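Local coordinates for protein large component of pyocin AP41 (Pseudomonas aeruginosa, PDB 4UHP) that probably acts as the nuclease domain of a bacteriocin, cutting DNA in target cells, and is held here by its immunity protein, at residues 92-97 and 116-121. Numbering follows the deposited sequence.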
ATOM      1  N   GLU C  92       4.291  -3.293   5.940  1.00 25.15           N
ATOM      2  CA  GLU C  92       4.753  -2.745   4.667  1.00 22.33           C
ATOM      3  C   GLU C  92       3.879  -1.622   4.115  1.00 26.36           C
ATOM      4  O   GLU C  92       4.314  -0.869   3.243  1.00 27.60           O
ATOM      5  CB  GLU C  92       4.846  -3.863   3.625  1.00 19.57           C
ATOM      6  CG  GLU C  92       5.708  -5.041   4.048  1.00 21.36           C
ATOM      7  CD  GLU C  92       5.865  -6.066   2.949  1.00 24.19           C
ATOM      8  OE1 GLU C  92       5.314  -5.850   1.848  1.00 23.53           O
ATOM      9  OE2 GLU C  92       6.550  -7.082   3.183  1.00 26.75           O
ATOM     10  N   LYS C  93       2.653  -1.513   4.620  1.00 24.58           N
ATOM     11  CA  LYS C  93       1.687  -0.563   4.080  1.00 26.31           C
ATOM     12  C   LYS C  93       1.846   0.833   4.663  1.00 25.06           C
ATOM     13  O   LYS C  93       2.254   0.993   5.814  1.00 27.01           O
ATOM     14  CB  LYS C  93       0.259  -1.041   4.345  1.00 27.61           C
ATOM     15  CG  LYS C  93      -0.038  -2.459   3.916  1.00 28.89           C
ATOM     16  CD  LYS C  93      -1.423  -2.866   4.398  1.00 33.59           C
ATOM     17  CE  LYS C  93      -1.672  -4.347   4.189  1.00 33.48           C
ATOM     18  NZ  LYS C  93      -2.995  -4.759   4.730  1.00 31.59           N
ATOM     19  N   PHE C  94       1.511   1.841   3.862  1.00 24.33           N
ATOM     20  CA  PHE C  94       1.342   3.193   4.380  1.00 26.16           C
ATOM     21  C   PHE C  94       0.245   3.160   5.436  1.00 28.78           C
ATOM     22  O   PHE C  94      -0.747   2.450   5.281  1.00 27.67           O
ATOM     23  CB  PHE C  94       0.985   4.179   3.265  1.00 25.79           C
ATOM     24  CG  PHE C  94       2.135   4.525   2.360  1.00 28.29           C
ATOM     25  CD1 PHE C  94       3.043   5.509   2.718  1.00 30.21           C
ATOM     26  CD2 PHE C  94       2.298   3.880   1.143  1.00 26.92           C
ATOM     27  CE1 PHE C  94       4.098   5.838   1.886  1.00 31.47           C
ATOM     28  CE2 PHE C  94       3.350   4.201   0.304  1.00 26.19           C
ATOM     29  CZ  PHE C  94       4.252   5.182   0.675  1.00 30.21           C
ATOM     30  N   GLU C  95       0.418   3.919   6.509  1.00 31.74           N
ATOM     31  CA  GLU C  95      -0.518   3.840   7.623  1.00 35.36           C
ATOM     32  C   GLU C  95      -1.102   5.197   7.986  1.00 35.63           C
ATOM     33  O   GLU C  95      -0.388   6.197   8.033  1.00 34.12           O
ATOM     34  CB  GLU C  95       0.166   3.228   8.848  1.00 45.56           C
ATOM     35  CG  GLU C  95      -0.423   1.898   9.294  1.00 53.87           C
ATOM     36  CD  GLU C  95       0.134   1.436  10.628  1.00 62.36           C
ATOM     37  OE1 GLU C  95       1.331   1.090  10.684  1.00 67.56           O
ATOM     38  OE2 GLU C  95      -0.625   1.430  11.623  1.00 61.70           O
ATOM     39  N   ILE C  96      -2.407   5.218   8.236  1.00 36.27           N
ATOM     40  CA  ILE C  96      -3.058   6.392   8.798  1.00 36.53           C
ATOM     41  C   ILE C  96      -2.899   6.364  10.310  1.00 40.71           C
ATOM     42  O   ILE C  96      -3.215   5.362  10.956  1.00 42.12           O
ATOM     43  CB  ILE C  96      -4.551   6.453   8.448  1.00 39.56           C
ATOM     44  CG1 ILE C  96      -4.757   6.298   6.943  1.00 35.04           C
ATOM     45  CG2 ILE C  96      -5.159   7.758   8.942  1.00 41.42           C
ATOM     46  CD1 ILE C  96      -6.211   6.220   6.541  1.00 36.20           C
ATOM     47  N   HIS C  97      -2.397   7.456  10.872  1.00 41.12           N
ATOM     48  CA  HIS C  97      -2.205   7.534  12.312  1.00 42.82           C
ATOM     49  C   HIS C  97      -2.683   8.859  12.882  1.00 47.03           C
ATOM     50  O   HIS C  97      -2.548   9.909  12.253  1.00 43.97           O
ATOM     51  CB  HIS C  97      -0.736   7.317  12.669  1.00 46.21           C
ATOM     52  CG  HIS C  97      -0.350   5.876  12.765  1.00 56.45           C
ATOM     53  ND1 HIS C  97      -0.678   5.090  13.849  1.00 60.77           N
ATOM     54  CD2 HIS C  97       0.327   5.074  11.910  1.00 56.05           C
ATOM     55  CE1 HIS C  97      -0.218   3.867  13.658  1.00 58.24           C
ATOM     56  NE2 HIS C  97       0.399   3.831  12.490  1.00 56.17           N
ATOM     57  N   ILE C 116       0.062  10.519   7.419  1.00 37.59           N
ATOM     58  CA  ILE C 116       0.458   9.260   6.801  1.00 35.32           C
ATOM     59  C   ILE C 116       1.927   8.984   7.097  1.00 41.42           C
ATOM     60  O   ILE C 116       2.775   9.856   6.911  1.00 39.86           O
ATOM     61  CB  ILE C 116       0.240   9.266   5.276  1.00 34.68           C
ATOM     62  CG1 ILE C 116      -1.199   9.666   4.937  1.00 36.51           C
ATOM     63  CG2 ILE C 116       0.588   7.906   4.681  1.00 31.32           C
ATOM     64  CD1 ILE C 116      -2.249   8.759   5.541  1.00 38.27           C
ATOM     65  N   VAL C 117       2.223   7.775   7.568  1.00 34.30           N
ATOM     66  CA  VAL C 117       3.594   7.392   7.883  1.00 34.47           C
ATOM     67  C   VAL C 117       3.928   6.010   7.332  1.00 33.49           C
ATOM     68  O   VAL C 117       3.044   5.174   7.136  1.00 31.78           O
ATOM     69  CB  VAL C 117       3.856   7.389   9.405  1.00 36.93           C
ATOM     70  CG1 VAL C 117       3.672   8.780   9.988  1.00 39.62           C
ATOM     71  CG2 VAL C 117       2.943   6.393  10.097  1.00 37.01           C
ATOM     72  N   THR C 118       5.210   5.779   7.073  1.00 31.69           N
ATOM     73  CA  THR C 118       5.682   4.453   6.700  1.00 31.44           C
ATOM     74  C   THR C 118       5.845   3.626   7.969  1.00 32.64           C
ATOM     75  O   THR C 118       6.005   4.192   9.051  1.00 36.63           O
ATOM     76  CB  THR C 118       7.018   4.514   5.929  1.00 32.53           C
ATOM     77  OG1 THR C 118       8.026   5.114   6.752  1.00 36.65           O
ATOM     78  CG2 THR C 118       6.859   5.315   4.642  1.00 27.54           C
ATOM     79  N   PRO C 119       5.786   2.288   7.849  1.00 24.41           N
ATOM     80  CA  PRO C 119       5.976   1.430   9.025  1.00 24.77           C
ATOM     81  C   PRO C 119       7.291   1.714   9.746  1.00 28.87           C
ATOM     82  O   PRO C 119       7.336   1.686  10.977  1.00 26.94           O
ATOM     83  CB  PRO C 119       5.966   0.021   8.432  1.00 26.70           C
ATOM     84  CG  PRO C 119       5.097   0.146   7.226  1.00 28.29           C
ATOM     85  CD  PRO C 119       5.396   1.508   6.660  1.00 25.99           C
ATOM     86  N   LYS C 120       8.340   1.998   8.982  1.00 20.93           N
ATOM     87  CA  LYS C 120       9.638   2.320   9.561  1.00 25.73           C
ATOM     88  C   LYS C 120       9.586   3.624  10.350  1.00 29.34           C
ATOM     89  O   LYS C 120      10.002   3.673  11.508  1.00 30.90           O
ATOM     90  CB  LYS C 120      10.704   2.407   8.470  1.00 27.10           C
ATOM     91  CG  LYS C 120      12.062   2.870   8.958  1.00 28.27           C
ATOM     92  CD  LYS C 120      12.969   3.199   7.786  1.00 36.39           C
ATOM     93  CE  LYS C 120      14.271   3.821   8.252  1.00 43.23           C
ATOM     94  NZ  LYS C 120      15.086   4.309   7.107  1.00 50.80           N
ATOM     95  N   ARG C 121       9.068   4.677   9.723  1.00 26.24           N
ATOM     96  CA  ARG C 121       9.014   5.987  10.362  1.00 27.98           C
ATOM     97  C   ARG C 121       8.134   5.967  11.612  1.00 26.02           C
ATOM     98  O   ARG C 121       8.431   6.641  12.597  1.00 26.10           O
ATOM     99  CB  ARG C 121       8.512   7.049   9.381  1.00 32.44           C
ATOM    100  CG  ARG C 121       8.614   8.469   9.915  1.00 35.66           C
ATOM    101  CD  ARG C 121      10.031   8.766  10.388  1.00 40.10           C
ATOM    102  NE  ARG C 121      10.072   9.899  11.308  1.00 45.24           N
ATOM    103  CZ  ARG C 121      11.080  10.156  12.136  1.00 47.51           C
ATOM    104  NH1 ARG C 121      12.137   9.358  12.169  1.00 45.45           N
ATOM    105  NH2 ARG C 121      11.025  11.212  12.939  1.00 51.09           N
TER
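His97 and Val117 meet at about a right angle on one face of a short antiparallel pairing, with CD2 of the imidazole 3.4 Å from Val117 CG2. The His97 ring also stacks with that of His122, from helix 119-127, and has Glu95 OE1 at its edge, in the ring plane, with Glu95 OE2 2.8 Å from His97 NE2. Between the strands, Glu95 N donates to Val117 O (3.0 Å), nearly in line with the carbonyl bond, and Val117 N returns a bond to Glu95 O (3.1 Å). Ile96 and Ile116 form the neighbouring non-hydrogen-bonded pair and turn to the other face, where they lie side by side, CG1 of Ile96 3.8 Å from Ile116 CD1, against Phe52 of helix 45-56. Two strands followed directly by a helix make up the ββα-metal (His-Me finger) motif of HNH nucleases, the presumed catalytic core of this DNase domain. Phe94, just before strand 95-98, has CG anti to its carbonyl carbon (chi1 -74°), which brings CD1 obliquely to Ile116 CG2 (4.0 Å) and the ring alongside Thr118, its CE1 3.9 Å from Thr118 CG2. Thr118 is the helix N-cap: OG1 accepts from Arg121 N and is also hydrogen-bonded to Glu86 OE1. The Pro119 ring presses CG and CD against Lys93 O, each 3.3 Å away, while Lys93 NZ forms salt bridges with Asp39 and Glu35 of the immunity protein chain.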